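Periplasmic beta-glucosidase (PDB 6R5T) probably hydrolyses terminal, non-reducing beta-D-glucosyl residues in the periplasm of Pseudomonas aeruginosa, releasing beta-D-glucose, as a member of glycosyl hydrolase family 3. Local coordinates at residues V641-S646 and R687-R692; A650-V655 and K678-P683. The protein carries 1 engineered substitution. One frame throughout, in Å; residues are numbered along the deposited sequence. Where two conformers were deposited one is given.

Interaction 1: V641-S646 and R687-R692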
# COMPACT_ATOMS: atom_id res chain seq x y z
N VAL A 641 37.62 -4.51 -2.17
CA VAL A 641 37.68 -3.12 -2.62
C VAL A 641 38.55 -2.36 -1.63
O VAL A 641 38.54 -2.71 -0.44
CB VAL A 641 36.26 -2.57 -2.74
CG1 VAL A 641 35.60 -2.38 -1.38
CG2 VAL A 641 36.21 -1.36 -3.60
N THR A 642 39.26 -1.36 -2.12
CA THR A 642 40.03 -0.45 -1.24
C THR A 642 39.24 0.84 -1.09
O THR A 642 38.97 1.50 -2.12
CB THR A 642 41.46 -0.23 -1.73
OG1 THR A 642 42.02 -1.54 -1.73
CG2 THR A 642 42.27 0.66 -0.81
N LEU A 643 39.02 1.23 0.16
CA LEU A 643 38.41 2.53 0.50
C LEU A 643 39.52 3.52 0.85
O LEU A 643 40.37 3.15 1.69
CB LEU A 643 37.47 2.34 1.67
CG LEU A 643 36.84 3.61 2.23
CD1 LEU A 643 35.81 4.20 1.27
CD2 LEU A 643 36.23 3.36 3.60
N SER A 644 39.44 4.73 0.33
CA SER A 644 40.41 5.82 0.65
C SER A 644 39.67 7.08 1.09
O SER A 644 38.59 7.39 0.54
CB SER A 644 41.28 6.13 -0.55
OG SER A 644 41.86 4.94 -1.04
N ASN A 645 40.23 7.80 2.03
CA ASN A 645 39.76 9.14 2.39
C ASN A 645 40.55 10.10 1.50
O ASN A 645 41.78 10.25 1.69
CB ASN A 645 39.97 9.41 3.88
CG ASN A 645 39.47 10.74 4.35
OD1 ASN A 645 39.30 11.66 3.55
ND2 ASN A 645 39.26 10.89 5.65
N SER A 646 39.87 10.66 0.51
CA SER A 646 40.53 11.51 -0.50
C SER A 646 40.28 13.00 -0.21
O SER A 646 40.57 13.83 -1.11
CB SER A 646 40.08 11.08 -1.89
OG SER A 646 38.67 11.11 -1.98
N ARG A 687 41.93 1.51 3.39
CA ARG A 687 41.65 0.22 4.03
C ARG A 687 41.19 -0.72 2.93
O ARG A 687 40.26 -0.35 2.18
CB ARG A 687 40.57 0.38 5.10
CG ARG A 687 40.24 -0.88 5.90
CD ARG A 687 41.11 -1.10 7.14
NE ARG A 687 41.25 0.12 7.93
CZ ARG A 687 40.49 0.48 8.95
NH1 ARG A 687 39.53 -0.32 9.40
NH2 ARG A 687 40.70 1.65 9.54
N GLU A 688 41.82 -1.89 2.85
CA GLU A 688 41.34 -2.99 2.01
C GLU A 688 40.17 -3.62 2.75
O GLU A 688 40.28 -3.99 3.93
CB GLU A 688 42.39 -4.07 1.69
CG GLU A 688 41.81 -5.03 0.63
CD GLU A 688 42.65 -6.03 -0.15
OE1 GLU A 688 43.03 -7.06 0.43
OE2 GLU A 688 42.80 -5.85 -1.38
N ILE A 689 39.04 -3.67 2.09
CA ILE A 689 37.82 -4.29 2.65
C ILE A 689 37.64 -5.60 1.91
O ILE A 689 37.75 -5.62 0.64
CB ILE A 689 36.64 -3.32 2.51
CG1 ILE A 689 36.95 -2.05 3.30
CG2 ILE A 689 35.37 -3.97 2.99
CD1 ILE A 689 36.16 -0.89 2.91
N VAL A 690 37.47 -6.66 2.69
CA VAL A 690 37.22 -8.01 2.15
C VAL A 690 35.87 -8.46 2.65
O VAL A 690 35.67 -8.54 3.87
CB VAL A 690 38.33 -8.96 2.61
CG1 VAL A 690 38.13 -10.32 1.97
CG2 VAL A 690 39.70 -8.39 2.32
N PHE A 691 34.92 -8.61 1.75
CA PHE A 691 33.62 -9.22 2.05
C PHE A 691 33.72 -10.68 1.70
O PHE A 691 34.20 -11.00 0.61
CB PHE A 691 32.53 -8.54 1.24
CG PHE A 691 32.32 -7.10 1.59
CD1 PHE A 691 31.64 -6.77 2.75
CD2 PHE A 691 32.73 -6.08 0.77
CE1 PHE A 691 31.38 -5.45 3.07
CE2 PHE A 691 32.46 -4.75 1.09
CZ PHE A 691 31.79 -4.44 2.24
N ARG A 692 33.10 -11.50 2.52
CA ARG A 692 32.92 -12.94 2.25
C ARG A 692 31.47 -13.19 1.85
O ARG A 692 30.54 -12.61 2.47
CB ARG A 692 33.27 -13.74 3.50
CG ARG A 692 34.76 -13.82 3.77
CD ARG A 692 35.11 -14.77 4.93
NE ARG A 692 34.26 -15.95 4.98
CZ ARG A 692 34.57 -17.10 5.56
NH1 ARG A 692 35.74 -17.25 6.16
NH2 ARG A 692 33.72 -18.11 5.56
O HOH W 1 41.09 -3.98 -2.92

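Interaction 2: A650-V655 and K678-P683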
# COMPACT_ATOMS: atom_id res chain seq x y z
N ALA A 650 39.40 13.77 8.80
CA ALA A 650 39.14 12.40 9.22
C ALA A 650 37.63 12.17 9.20
O ALA A 650 36.87 13.07 9.50
CB ALA A 650 39.71 12.15 10.59
N GLY A 651 37.22 10.96 8.88
CA GLY A 651 35.79 10.63 9.01
C GLY A 651 35.55 9.19 8.65
O GLY A 651 36.39 8.53 8.01
N ALA A 652 34.34 8.75 8.98
CA ALA A 652 33.90 7.40 8.64
C ALA A 652 32.87 7.46 7.50
O ALA A 652 32.17 8.48 7.32
CB ALA A 652 33.35 6.72 9.87
N THR A 653 32.82 6.34 6.80
CA THR A 653 31.73 6.04 5.85
C THR A 653 31.43 4.55 5.95
O THR A 653 32.03 3.82 6.78
CB THR A 653 32.08 6.48 4.43
OG1 THR A 653 30.92 6.31 3.61
CG2 THR A 653 33.19 5.66 3.82
N VAL A 654 30.42 4.13 5.22
CA VAL A 654 29.95 2.73 5.29
C VAL A 654 30.02 2.16 3.87
O VAL A 654 29.27 2.65 2.97
CB VAL A 654 28.54 2.61 5.84
CG1 VAL A 654 28.14 1.14 5.95
CG2 VAL A 654 28.40 3.35 7.18
N VAL A 655 30.86 1.16 3.67
CA VAL A 655 30.95 0.44 2.39
C VAL A 655 29.89 -0.64 2.38
O VAL A 655 29.83 -1.44 3.35
CB VAL A 655 32.34 -0.15 2.16
CG1 VAL A 655 32.40 -0.82 0.80
CG2 VAL A 655 33.39 0.94 2.25
N LYS A 678 31.72 -0.40 8.25
CA LYS A 678 31.91 1.01 8.60
C LYS A 678 33.39 1.19 8.91
O LYS A 678 33.93 0.44 9.73
CB LYS A 678 31.08 1.38 9.80
CG LYS A 678 31.21 2.85 10.13
CD LYS A 678 30.23 3.23 11.15
CE LYS A 678 29.98 4.70 11.29
NZ LYS A 678 29.39 4.81 12.66
N VAL A 679 33.98 2.21 8.31
CA VAL A 679 35.44 2.43 8.37
C VAL A 679 35.70 3.88 8.66
O VAL A 679 35.24 4.74 7.88
CB VAL A 679 36.09 1.98 7.05
CG1 VAL A 679 37.58 2.12 7.14
CG2 VAL A 679 35.66 0.57 6.66
N MET A 680 36.50 4.12 9.71
CA MET A 680 36.99 5.46 10.07
C MET A 680 38.38 5.66 9.46
O MET A 680 39.27 4.82 9.67
CB MET A 680 37.08 5.57 11.59
CG MET A 680 37.83 6.78 12.08
SD MET A 680 37.11 8.35 11.60
CE MET A 680 35.77 8.34 12.79
N LEU A 681 38.57 6.72 8.68
CA LEU A 681 39.87 6.93 7.99
C LEU A 681 40.36 8.34 8.21
O LEU A 681 39.60 9.32 8.12
CB LEU A 681 39.71 6.69 6.49
CG LEU A 681 39.39 5.26 6.08
CD1 LEU A 681 39.13 5.27 4.60
CD2 LEU A 681 40.49 4.28 6.41
N GLU A 682 41.65 8.47 8.49
CA GLU A 682 42.26 9.78 8.43
C GLU A 682 42.40 10.19 6.96
O GLU A 682 42.42 9.35 6.07
CB GLU A 682 43.65 9.72 9.11
CG GLU A 682 43.62 9.29 10.57
CD GLU A 682 43.14 10.36 11.54
OE1 GLU A 682 43.02 10.04 12.71
OE2 GLU A 682 43.05 11.54 11.14
N PRO A 683 42.61 11.48 6.66
CA PRO A 683 42.92 11.92 5.31
C PRO A 683 44.10 11.16 4.69
O PRO A 683 45.12 10.98 5.35
CB PRO A 683 43.18 13.41 5.46
CG PRO A 683 42.49 13.77 6.75
CD PRO A 683 42.60 12.57 7.64

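Interaction 1: V641-S646 and R687-R692
Ile689 lies alongside Val641 on one face of the strand pair, and Ile689 CB meets Val641 CG1 at 4.1 Å. With chi1 at 70°, it is CG1 of Val641 that makes this contact, while CG2 stands anti to the backbone N. In Ile689, chi1 of -61° and an extended chi2 of 161° carry the chain toward Leu643, and Ile689 CD1 reaches Leu643 CB at 3.7 Å. Ile689 CG2 rests over one face of the Phe691 ring, toward its rim.

The backbones beneath are antiparallel. Val641 and Ile689, like Leu643 and Arg687, form hydrogen-bonded pairs; Ile689 N donates to Val641 O at 2.8 Å, almost in line with the carbonyl. Between them Thr642 and Glu688 make a non-hydrogen-bonded pair on the opposite face. There a water bridges the side chains, 2.9 Å from Thr642 OG1 and donating to Glu688 OE2 at 3.0 Å, while Glu688 OE1 forms a salt bridge with Arg640.

This is a middle-to-edge pairing in one sheet of the fibronectin type III-like beta-sandwich: strand 636-645 runs between 619-626 and 686-694, and Leu643 packs across the interface on Thr653 of strand 651-660 and on Val679 and Leu681 of strand 672-681.

Interaction 2: A650-V655 and K678-P683
Two bends, at chi2 (62°) and chi3 (76°), fold the Met680 side chain back across the strand pair after CG has left anti to the backbone N. The thioether thus comes to lie over the backbone of the neighbouring strand: Met680 SD is 3.4 Å from Gly651 C, at a position with no side chain of its own, and the terminal Met680 CE lies 4.1 Å from Ala652 CB. Lys678 does the reverse. Its chain is extended throughout and runs slantwise over Val654, with Lys678 CG 4.1 Å from Val654 CG2, and the ammonium is carried away to a salt bridge with Glu361 and a hydrogen bond to Ser97 O.

Ala652 and Met680 form a non-hydrogen-bonded pair whose CA atoms approach to 3.9 Å. Here Ala652 CA makes a CH...O contact with Val679 O at 3.1 Å, and the same oxygen accepts the N-H of Thr653. On one side, in the Gly651-Leu681 pair, Leu681 N reaches Gly651 O at 2.9 Å from 44° out of the carbonyl plane. On the other, Val679 N meets Thr653 O almost head-on. At the end of the ladder, Ala650 CB packs against Pro683 CD at 4.2 Å.

Val679, Leu681 and Thr653 turn to the face that meets the other sheet. Ala652 touches Ser560, and Val654 touches Trp98 and Lys562, all residues of loops. Such a two-faced antiparallel hairpin, one side buried against a second sheet, is characteristic of the beta-sandwich of fibronectin type III-like domains, here the C-terminal module of a family 3 glycosidase.

From the N terminus, strand 636-645 comes first, and after a short turn strand 651-660 follows in the other sheet. The chain then turns into strand 672-681, closing the hairpin of interaction 2, and crosses back to strand 686-694, which closes the wider loop of interaction 1. Interaction 2 is therefore nested inside interaction 1, their centres about 10 Å apart. Each contact ties strands within one sheet, while both connections between the contacts pass from sheet to sheet. Ile689 CD1 meets Val655 CG2 at 3.4 Å between the sheets, and Asn645 ND2 probably hydrogen-bonds Leu681 O near the turns, so the two ladders, one in each sheet, are joined across the interface of the sandwich.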